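Local coordinates for sulfotransferase (Mus musculus, PDB 5X2B), which binds adenosine-3'-5'-diphosphate and calcium ions and probably transfers sulfonate groups from a nucleotide donor to acceptor molecules, at residues F34-P39 / I104-R109; I58-P63 / H224-L229; N110-A115 / G243-Y248. All coordinates share one frame; numbering follows the deposited sequence.

Interaction 1: residues F34-P39 / I104-R109; sequences FLVSYP and IIYIVR. With A3P (adenosine-3'-5'-diphosphate), chain V.
V36 and Y106 are paired on neighbouring parallel strands of the central sheet, their side chains on the same face; the strand order (58-60, 81-86, 33-37, 103-108, 167-171) gives the alpha/beta core of the sulfotransferase fold, related to that of nucleotide kinases. The two short strands are twisted by 23° against each other. Their register rests on I105 N to F34 O at 2.8 Å and I107 N to V36 O at 2.7 Å. Along Y106, CB lies 4.1 Å from V36 O. With CG anti to the backbone N (chi1 -175°), the ring runs past the valine: CD2 is 3.8 Å from V36 CG1, and CE2 continues beside S37 CA. The tip, OH, comes to 4.2 Å from Y38 CB and is hydrogen-bonded to H154 ND1, while W158 stacks on the ring. A leucine here would probably leave H154 without this hydroxyl and W158 without its stacked ring, with a gap beside V36 CG1. On the sheet's other face, L35 CD2 lies alongside I105 CD1 at 3.6 Å, both leaning on L46 of helix 43-52. Beyond the strand, extended R109 brings NH2, at the guanidinium edge, into a weak hydrogen bond of 3.4 Å with A3P O3P.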
loop_
_atom_site.group_PDB
_atom_site.type_symbol
_atom_site.label_atom_id
_atom_site.label_comp_id
_atom_site.label_asym_id
_atom_site.label_seq_id
_atom_site.Cartn_x
_atom_site.Cartn_y
_atom_site.Cartn_z
ATOM N N PHE D 34 -1.392 6.542 -9.532
ATOM C CA PHE D 34 -1.714 5.394 -8.731
ATOM C C PHE D 34 -0.687 5.096 -7.662
ATOM O O PHE D 34 0.524 4.884 -7.892
ATOM C CB PHE D 34 -1.974 4.204 -9.634
ATOM C CG PHE D 34 -3.340 4.239 -10.278
ATOM C CD1 PHE D 34 -3.556 4.939 -11.457
ATOM C CD2 PHE D 34 -4.423 3.600 -9.683
ATOM C CE1 PHE D 34 -4.803 4.999 -12.024
ATOM C CE2 PHE D 34 -5.693 3.653 -10.272
ATOM C CZ PHE D 34 -5.859 4.346 -11.440
ATOM N N LEU D 35 -1.171 5.095 -6.436
ATOM C CA LEU D 35 -0.274 4.821 -5.325
ATOM C C LEU D 35 -0.480 3.392 -4.838
ATOM O O LEU D 35 -1.446 3.113 -4.162
ATOM C CB LEU D 35 -0.547 5.816 -4.210
ATOM C CG LEU D 35 -0.376 7.256 -4.654
ATOM C CD1 LEU D 35 -0.815 8.216 -3.539
ATOM C CD2 LEU D 35 1.079 7.446 -5.044
ATOM N N VAL D 36 0.430 2.482 -5.147
ATOM C CA VAL D 36 0.097 1.100 -4.890
ATOM C C VAL D 36 0.938 0.466 -3.807
ATOM O O VAL D 36 2.095 0.787 -3.627
ATOM C CB VAL D 36 0.190 0.313 -6.171
ATOM C CG1 VAL D 36 -0.466 -1.084 -6.007
ATOM C CG2 VAL D 36 -0.459 1.140 -7.283
ATOM N N SER D 37 0.312 -0.431 -3.069
ATOM C CA SER D 37 1.024 -1.157 -2.067
ATOM C C SER D 37 0.331 -2.462 -1.699
ATOM O O SER D 37 -0.881 -2.630 -1.828
ATOM C CB SER D 37 1.145 -0.303 -0.816
ATOM O OG SER D 37 -0.156 -0.001 -0.346
ATOM N N TYR D 38 1.147 -3.365 -1.187
ATOM C CA TYR D 38 0.622 -4.438 -0.384
ATOM C C TYR D 38 0.362 -3.863 0.966
ATOM O O TYR D 38 1.143 -3.061 1.452
ATOM C CB TYR D 38 1.616 -5.544 -0.221
ATOM C CG TYR D 38 0.983 -6.697 0.443
ATOM C CD1 TYR D 38 0.259 -7.589 -0.290
ATOM C CD2 TYR D 38 1.092 -6.881 1.817
ATOM C CE1 TYR D 38 -0.323 -8.680 0.287
ATOM C CE2 TYR D 38 0.526 -7.964 2.427
ATOM C CZ TYR D 38 -0.187 -8.871 1.648
ATOM O OH TYR D 38 -0.782 -9.953 2.205
ATOM N N PRO D 39 -0.702 -4.303 1.617
ATOM C CA PRO D 39 -1.095 -3.665 2.870
ATOM C C PRO D 39 0.008 -3.732 3.955
ATOM O O PRO D 39 0.910 -4.581 3.936
ATOM C CB PRO D 39 -2.344 -4.461 3.281
ATOM C CG PRO D 39 -2.831 -5.100 2.051
ATOM C CD PRO D 39 -1.604 -5.408 1.255
ATOM N N ILE D 104 2.722 5.112 -11.754
ATOM C CA ILE D 104 2.528 4.179 -10.652
ATOM C C ILE D 104 3.631 4.298 -9.641
ATOM O O ILE D 104 4.793 4.222 -9.987
ATOM C CB ILE D 104 2.630 2.699 -11.038
ATOM C CG1 ILE D 104 1.916 2.390 -12.346
ATOM C CG2 ILE D 104 2.094 1.866 -9.869
ATOM C CD1 ILE D 104 0.420 2.541 -12.252
ATOM N N ILE D 105 3.227 4.438 -8.393
ATOM C CA ILE D 105 4.122 4.398 -7.286
ATOM C C ILE D 105 3.779 3.214 -6.411
ATOM O O ILE D 105 2.688 3.151 -5.807
ATOM C CB ILE D 105 3.969 5.636 -6.422
ATOM C CG1 ILE D 105 4.423 6.856 -7.196
ATOM C CG2 ILE D 105 4.803 5.477 -5.145
ATOM C CD1 ILE D 105 4.298 8.125 -6.395
ATOM N N TYR D 106 4.714 2.265 -6.344
ATOM C CA TYR D 106 4.480 1.000 -5.631
ATOM C C TYR D 106 5.337 1.006 -4.394
ATOM O O TYR D 106 6.569 0.966 -4.502
ATOM C CB TYR D 106 4.812 -0.236 -6.495
ATOM C CG TYR D 106 4.466 -1.550 -5.808
ATOM C CD1 TYR D 106 5.427 -2.254 -5.100
ATOM C CD2 TYR D 106 3.194 -2.070 -5.852
ATOM C CE1 TYR D 106 5.113 -3.439 -4.454
ATOM C CE2 TYR D 106 2.867 -3.213 -5.207
ATOM C CZ TYR D 106 3.828 -3.903 -4.513
ATOM O OH TYR D 106 3.548 -5.076 -3.867
ATOM N N ILE D 107 4.701 1.077 -3.222
ATOM C CA ILE D 107 5.484 1.049 -2.009
ATOM C C ILE D 107 5.541 -0.370 -1.386
ATOM O O ILE D 107 4.544 -1.054 -1.256
ATOM C CB ILE D 107 5.083 2.208 -1.059
ATOM C CG1 ILE D 107 5.986 2.155 0.169
ATOM C CG2 ILE D 107 3.565 2.244 -0.790
ATOM C CD1 ILE D 107 5.995 3.441 0.974
ATOM N N VAL D 108 6.756 -0.818 -1.090
ATOM C CA VAL D 108 7.027 -2.170 -0.587
ATOM C C VAL D 108 7.826 -2.205 0.726
ATOM O O VAL D 108 8.710 -1.382 0.936
ATOM C CB VAL D 108 7.842 -2.950 -1.592
ATOM C CG1 VAL D 108 9.228 -2.444 -1.594
ATOM C CG2 VAL D 108 7.803 -4.418 -1.262
ATOM N N ARG D 109 7.504 -3.165 1.590
ATOM C CA ARG D 109 8.101 -3.284 2.924
ATOM C C ARG D 109 8.519 -4.694 3.183
ATOM O O ARG D 109 7.871 -5.623 2.727
ATOM C CB ARG D 109 7.071 -2.935 3.990
ATOM C CG ARG D 109 7.647 -2.803 5.340
ATOM C CD ARG D 109 6.588 -2.280 6.243
ATOM N NE ARG D 109 7.149 -1.993 7.550
ATOM C CZ ARG D 109 6.402 -1.792 8.619
ATOM N NH1 ARG D 109 5.088 -1.864 8.520
ATOM N NH2 ARG D 109 6.967 -1.531 9.781
HETATM P P1 A3P V . 3.380 -0.583 12.278
HETATM O O1P A3P V . 3.606 0.526 13.196
HETATM O O2P A3P V . 2.306 -1.382 12.703
HETATM O O3P A3P V . 4.523 -1.363 12.077
HETATM P P2 A3P V . -0.291 1.311 5.779
HETATM O O4P A3P V . -1.380 0.629 6.480
HETATM O O5P A3P V . 0.089 0.673 4.581
HETATM O O6P A3P V . -0.471 2.767 5.650
HETATM O "O5'" A3P V . 0.947 1.139 6.785
HETATM C "C5'" A3P V . 0.920 1.193 8.223
HETATM C "C4'" A3P V . 2.233 0.845 8.868
HETATM O "O4'" A3P V . 3.088 1.895 8.582
HETATM C "C3'" A3P V . 2.136 0.789 10.357
HETATM O "O3'" A3P V . 3.195 -0.019 10.829
HETATM C "C2'" A3P V . 2.373 2.213 10.726
HETATM O "O2'" A3P V . 2.766 2.350 12.074
HETATM C "C1'" A3P V . 3.439 2.577 9.744
HETATM N N9 A3P V . 3.541 4.023 9.535
HETATM C C8 A3P V . 2.521 4.855 9.400
HETATM N N7 A3P V . 2.918 6.086 9.219
HETATM C C5 A3P V . 4.214 6.117 9.253
HETATM C C6 A3P V . 5.244 7.158 9.124
HETATM N N6 A3P V . 4.932 8.456 8.951
HETATM N N1 A3P V . 6.506 6.767 9.198
HETATM C C2 A3P V . 6.842 5.504 9.382
HETATM N N3 A3P V . 5.957 4.526 9.489
HETATM C C4 A3P V . 4.643 4.747 9.433
#

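Interaction 2: residues I58-P63 / H224-L229; sequences ITLTSP and HVICAL
P63 wedges its ring against the backbone from I226 to A228 and the side chains of V225 and A228. Its CG comes to 3.2 Å from A228 N and also rests on the carbonyl carbons of I226 and C227, so the ring meets the chain there along three successive residues. CB reaches the methyl of A228, CB to CB 3.8 Å, and CD meets V225 CG2 at 3.4 Å. The valine puts CG2 there because that branch sits between its backbone N and carbonyl carbon, and the two side chains cross at about a right angle. V225 O is modelled too close to the same proline CD, which leaves the closeness of the CD to CG2 pair uncertain and makes the weak bond from S62 OG to V225 O doubtful. The contact joins an outermost strand of the parallel sheet, 58-60, to the long loop between helices 208-212 and 251-265, a loop that in cytosolic sulfotransferases helps to cover the nucleotide and acceptor pockets. Consistent with such a place, the side chain of C227 is about 5 Å from A3P. Further back on the strand, L60 throws CG anti to its own N (chi1 174°) and turns at chi2 78°, which carries CD2 in plane to the edge of the H224 imidazole, 3.5 Å from CD2 of that ring. H224 is poorly ordered, and its NE2 has a weak hydrogen bond to E51 of helix 43-52. The same L60 methyl approaches I226 CG2 at 4.3 Å, while I226 itself points away from the strand segment and packs on H44 and A47. T61 turns its CB away from the loop; its side chain packs on I84, P85 and L75, and its OG1 donates to S62 O at 2.6 Å.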
loop_
_atom_site.group_PDB
_atom_site.type_symbol
_atom_site.label_atom_id
_atom_site.label_comp_id
_atom_site.label_asym_id
_atom_site.label_seq_id
_atom_site.Cartn_x
_atom_site.Cartn_y
_atom_site.Cartn_z
ATOM N N ILE D 58 -3.482 18.271 -7.375
ATOM C CA ILE D 58 -3.944 16.854 -7.421
ATOM C C ILE D 58 -5.107 16.538 -6.475
ATOM O O ILE D 58 -5.197 17.118 -5.392
ATOM C CB ILE D 58 -2.808 15.850 -7.102
ATOM C CG1 ILE D 58 -1.875 15.703 -8.314
ATOM C CG2 ILE D 58 -3.377 14.476 -6.723
ATOM C CD1 ILE D 58 -0.408 15.507 -7.946
ATOM N N THR D 59 -5.982 15.614 -6.884
ATOM C CA THR D 59 -7.027 15.063 -5.993
ATOM C C THR D 59 -6.784 13.569 -5.556
ATOM O O THR D 59 -6.682 12.645 -6.372
ATOM C CB THR D 59 -8.470 15.292 -6.580
ATOM O OG1 THR D 59 -8.732 16.702 -6.661
ATOM C CG2 THR D 59 -9.582 14.668 -5.714
ATOM N N LEU D 60 -6.709 13.390 -4.236
ATOM C CA LEU D 60 -6.480 12.114 -3.595
ATOM C C LEU D 60 -7.759 11.329 -3.250
ATOM O O LEU D 60 -8.433 11.648 -2.281
ATOM C CB LEU D 60 -5.724 12.373 -2.302
ATOM C CG LEU D 60 -5.581 11.101 -1.510
ATOM C CD1 LEU D 60 -4.471 10.379 -2.219
ATOM C CD2 LEU D 60 -5.291 11.360 -0.011
ATOM N N THR D 61 -8.039 10.241 -3.961
ATOM C CA THR D 61 -9.358 9.632 -3.903
ATOM C C THR D 61 -9.496 8.571 -2.819
ATOM O O THR D 61 -8.537 8.262 -2.131
ATOM C CB THR D 61 -9.737 9.031 -5.280
ATOM O OG1 THR D 61 -9.239 7.694 -5.382
ATOM C CG2 THR D 61 -9.174 9.887 -6.420
ATOM N N SER D 62 -10.718 8.079 -2.650
ATOM C CA SER D 62 -10.998 6.886 -1.868
ATOM C C SER D 62 -10.341 5.709 -2.627
ATOM O O SER D 62 -10.149 5.799 -3.833
ATOM C CB SER D 62 -12.534 6.738 -1.766
ATOM O OG SER D 62 -12.982 6.935 -0.425
ATOM N N PRO D 63 -9.988 4.611 -1.943
ATOM C CA PRO D 63 -9.530 3.413 -2.660
ATOM C C PRO D 63 -10.383 2.999 -3.890
ATOM O O PRO D 63 -11.620 2.983 -3.813
ATOM C CB PRO D 63 -9.654 2.340 -1.599
ATOM C CG PRO D 63 -9.437 3.044 -0.344
ATOM C CD PRO D 63 -9.994 4.405 -0.490
ATOM N N HIS D 224 -12.187 10.792 3.523
ATOM C CA HIS D 224 -11.767 10.141 2.282
ATOM C C HIS D 224 -10.955 8.864 2.470
ATOM O O HIS D 224 -9.767 8.850 2.162
ATOM C CB HIS D 224 -10.868 11.135 1.539
ATOM C CG HIS D 224 -9.570 11.434 2.248
ATOM N ND1 HIS D 224 -9.518 11.822 3.570
ATOM C CD2 HIS D 224 -8.290 11.404 1.817
ATOM C CE1 HIS D 224 -8.255 12.014 3.927
ATOM N NE2 HIS D 224 -7.487 11.767 2.874
ATOM N N VAL D 225 -11.551 7.780 2.945
ATOM C CA VAL D 225 -10.697 6.704 3.417
ATOM C C VAL D 225 -9.721 6.404 2.335
ATOM O O VAL D 225 -10.037 6.472 1.164
ATOM C CB VAL D 225 -11.425 5.437 3.721
ATOM C CG1 VAL D 225 -12.758 5.759 4.337
ATOM C CG2 VAL D 225 -11.556 4.616 2.469
ATOM N N ILE D 226 -8.506 6.087 2.721
ATOM C CA ILE D 226 -7.542 5.756 1.700
ATOM C C ILE D 226 -7.043 4.352 1.845
ATOM O O ILE D 226 -6.278 3.849 1.030
ATOM C CB ILE D 226 -6.362 6.683 1.718
ATOM C CG1 ILE D 226 -5.241 6.086 2.555
ATOM C CG2 ILE D 226 -6.789 8.044 2.217
ATOM C CD1 ILE D 226 -4.301 7.113 3.035
ATOM N N CYS D 227 -7.459 3.682 2.880
ATOM C CA CYS D 227 -7.184 2.289 2.832
ATOM C C CYS D 227 -8.519 1.700 2.992
ATOM O O CYS D 227 -9.230 2.012 3.930
ATOM C CB CYS D 227 -6.238 1.857 3.908
ATOM S SG CYS D 227 -6.226 0.112 4.020
ATOM N N ALA D 228 -8.883 0.898 2.018
ATOM C CA ALA D 228 -10.184 0.288 2.017
ATOM C C ALA D 228 -10.383 -0.510 3.307
ATOM O O ALA D 228 -11.492 -0.608 3.805
ATOM C CB ALA D 228 -10.368 -0.565 0.786
ATOM N N LEU D 229 -9.315 -1.020 3.904
ATOM C CA LEU D 229 -9.489 -1.735 5.164
ATOM C C LEU D 229 -9.798 -0.791 6.350
ATOM O O LEU D 229 -10.340 -1.215 7.361
ATOM C CB LEU D 229 -8.258 -2.563 5.479
ATOM C CG LEU D 229 -7.854 -3.359 4.260
ATOM C CD1 LEU D 229 -6.598 -4.132 4.533
ATOM C CD2 LEU D 229 -8.975 -4.261 3.878
#

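Interaction 3: residues N110-A115 / G243-Y248; sequences NPKDTA and GDWINY
N110, just ahead of helix 111-124, positions the D113 carboxylate that grips G243. It occupies the N-cap: its OD1 accepts from D113 N at 2.9 Å, from above the amide plane, and its ND2 returns a bond of 2.8 Å to D113 OD2. Next, K112 lays its chain, extended beyond CG, over one face of the W245 indole. CB sits 3.8 Å from CG of the tryptophan; CD stands over the six-membered ring, only 8° off its normal, a CH-pi contact; and NZ ends off-centre, 4.3 Å from that ring's centroid, as a cation-pi pair, with D258 a distant, weak ionic partner. D113 then uses both oxygens. OD2 takes G243 N at 2.6 Å on its syn side, tilted out of the carboxylate plane, and N110 ND2 reaches the same oxygen from the opposite face of that plane, so two donors hold its rotation. OD1 accepts a weak bond from W245 N at 3.4 Å and borders the indole at its edge near CD1. G243 has a positive phi (115°), and its backbone angles would jam a CB against the preceding carbonyl. In T114, OG1 returns to N110 O at 2.8 Å, adding a second donor to that carbonyl beside T114 N. Here the RNPKD sequence after strand 103-108 meets the RKGxxGDW signature, whose R238 and K239 bind A3P: the pairing belongs to the nucleotide-binding end of cytosolic sulfotransferases.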
loop_
_atom_site.group_PDB
_atom_site.type_symbol
_atom_site.label_atom_id
_atom_site.label_comp_id
_atom_site.label_asym_id
_atom_site.label_seq_id
_atom_site.Cartn_x
_atom_site.Cartn_y
_atom_site.Cartn_z
ATOM N N ASN D 110 9.583 -4.861 3.941
ATOM C CA ASN D 110 10.102 -6.187 4.116
ATOM C C ASN D 110 8.995 -6.985 4.683
ATOM O O ASN D 110 8.197 -6.479 5.447
ATOM C CB ASN D 110 11.334 -6.238 4.999
ATOM C CG ASN D 110 11.010 -6.335 6.431
ATOM O OD1 ASN D 110 10.649 -7.388 6.937
ATOM N ND2 ASN D 110 11.178 -5.235 7.124
ATOM N N PRO D 111 8.910 -8.238 4.262
ATOM C CA PRO D 111 7.697 -8.999 4.466
ATOM C C PRO D 111 7.554 -9.306 5.946
ATOM O O PRO D 111 6.428 -9.362 6.458
ATOM C CB PRO D 111 7.964 -10.249 3.642
ATOM C CG PRO D 111 9.417 -10.373 3.649
ATOM C CD PRO D 111 9.956 -9.025 3.600
ATOM N N LYS D 112 8.665 -9.474 6.645
ATOM C CA LYS D 112 8.540 -9.856 8.040
ATOM C C LYS D 112 7.909 -8.717 8.822
ATOM O O LYS D 112 7.062 -8.960 9.691
ATOM C CB LYS D 112 9.850 -10.256 8.663
ATOM C CG LYS D 112 10.390 -11.549 8.147
ATOM C CD LYS D 112 11.832 -11.721 8.573
ATOM C CE LYS D 112 12.167 -13.166 8.572
ATOM N NZ LYS D 112 13.635 -13.304 8.532
ATOM N N ASP D 113 8.272 -7.469 8.518
ATOM C CA ASP D 113 7.708 -6.369 9.292
ATOM C C ASP D 113 6.235 -6.164 8.938
ATOM O O ASP D 113 5.414 -5.871 9.789
ATOM C CB ASP D 113 8.494 -5.085 9.093
ATOM C CG ASP D 113 9.734 -4.979 9.995
ATOM O OD1 ASP D 113 9.813 -5.662 11.026
ATOM O OD2 ASP D 113 10.646 -4.181 9.684
ATOM N N THR D 114 5.909 -6.329 7.668
ATOM C CA THR D 114 4.549 -6.205 7.149
ATOM C C THR D 114 3.583 -7.163 7.835
ATOM O O THR D 114 2.471 -6.829 8.296
ATOM C CB THR D 114 4.630 -6.502 5.643
ATOM O OG1 THR D 114 5.556 -5.590 5.049
ATOM C CG2 THR D 114 3.302 -6.406 4.931
ATOM N N ALA D 115 4.002 -8.399 7.909
ATOM C CA ALA D 115 3.235 -9.368 8.670
ATOM C C ALA D 115 2.835 -8.840 10.068
ATOM O O ALA D 115 1.655 -8.817 10.446
ATOM C CB ALA D 115 4.060 -10.592 8.808
ATOM N N GLY D 243 11.787 -3.209 11.801
ATOM C CA GLY D 243 12.335 -4.279 12.616
ATOM C C GLY D 243 11.584 -4.818 13.840
ATOM O O GLY D 243 12.181 -5.484 14.688
ATOM N N ASP D 244 10.292 -4.569 13.968
ATOM C CA ASP D 244 9.616 -5.048 15.159
ATOM C C ASP D 244 9.616 -6.559 15.215
ATOM O O ASP D 244 9.616 -7.143 16.287
ATOM C CB ASP D 244 8.208 -4.533 15.214
ATOM C CG ASP D 244 7.645 -4.608 16.568
ATOM O OD1 ASP D 244 8.416 -4.769 17.542
ATOM O OD2 ASP D 244 6.415 -4.476 16.642
ATOM N N TRP D 245 9.712 -7.183 14.049
ATOM C CA TRP D 245 9.524 -8.610 13.912
ATOM C C TRP D 245 10.432 -9.497 14.751
ATOM O O TRP D 245 10.061 -10.610 15.154
ATOM C CB TRP D 245 9.692 -8.956 12.453
ATOM C CG TRP D 245 11.064 -8.918 11.958
ATOM C CD1 TRP D 245 11.664 -7.908 11.279
ATOM C CD2 TRP D 245 12.023 -9.977 12.051
ATOM N NE1 TRP D 245 12.952 -8.273 10.930
ATOM C CE2 TRP D 245 13.193 -9.539 11.403
ATOM C CE3 TRP D 245 12.002 -11.261 12.617
ATOM C CZ2 TRP D 245 14.340 -10.331 11.326
ATOM C CZ3 TRP D 245 13.138 -12.050 12.530
ATOM C CH2 TRP D 245 14.287 -11.585 11.889
ATOM N N ILE D 246 11.622 -9.007 15.029
ATOM C CA ILE D 246 12.520 -9.763 15.871
ATOM C C ILE D 246 11.756 -10.095 17.121
ATOM O O ILE D 246 11.917 -11.157 17.718
ATOM C CB ILE D 246 13.771 -8.958 16.245
ATOM C CG1 ILE D 246 13.389 -7.570 16.802
ATOM C CG2 ILE D 246 14.669 -8.822 15.048
ATOM C CD1 ILE D 246 14.553 -6.817 17.422
ATOM N N ASN D 247 10.890 -9.184 17.510
ATOM C CA ASN D 247 10.247 -9.330 18.777
ATOM C C ASN D 247 9.291 -10.454 18.682
ATOM O O ASN D 247 8.674 -10.815 19.690
ATOM C CB ASN D 247 9.563 -8.030 19.175
ATOM C CG ASN D 247 10.561 -6.926 19.283
ATOM O OD1 ASN D 247 11.675 -7.178 19.689
ATOM N ND2 ASN D 247 10.214 -5.739 18.848
ATOM N N TYR D 248 9.205 -11.061 17.496
ATOM C CA TYR D 248 8.086 -11.961 17.244
ATOM C C TYR D 248 8.396 -13.355 16.650
ATOM O O TYR D 248 7.822 -14.352 17.078
ATOM C CB TYR D 248 7.086 -11.252 16.348
ATOM C CG TYR D 248 6.357 -10.118 16.996
ATOM C CD1 TYR D 248 5.152 -10.341 17.631
ATOM C CD2 TYR D 248 6.855 -8.805 16.950
ATOM C CE1 TYR D 248 4.461 -9.301 18.229
ATOM C CE2 TYR D 248 6.171 -7.745 17.543
ATOM C CZ TYR D 248 4.968 -8.009 18.179
ATOM O OH TYR D 248 4.230 -7.015 18.772
#

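In the fold
From the N terminus, strand 33-37 comes first, and interaction 1 closes the loop from it to strand 103-108. Segment 58-63 lies within that loop, but its partner is met only at 224-229, so interaction 2 crosses interaction 1. Interaction 3 opens at 110-115, just after interaction 1 has closed, and ends at 243-248; it crosses interaction 2. Interactions 1 and 3 touch where R109 O lies 3.3 Å from T114 OG1, a probable hydrogen bond. Interactions 2 and 3 lie on opposite sides of the chain's centre, their own centres about 26 Å apart; they tie the region between helices 208-212 and 251-265 to edge strand 58-60 and to helix 111-124, respectively.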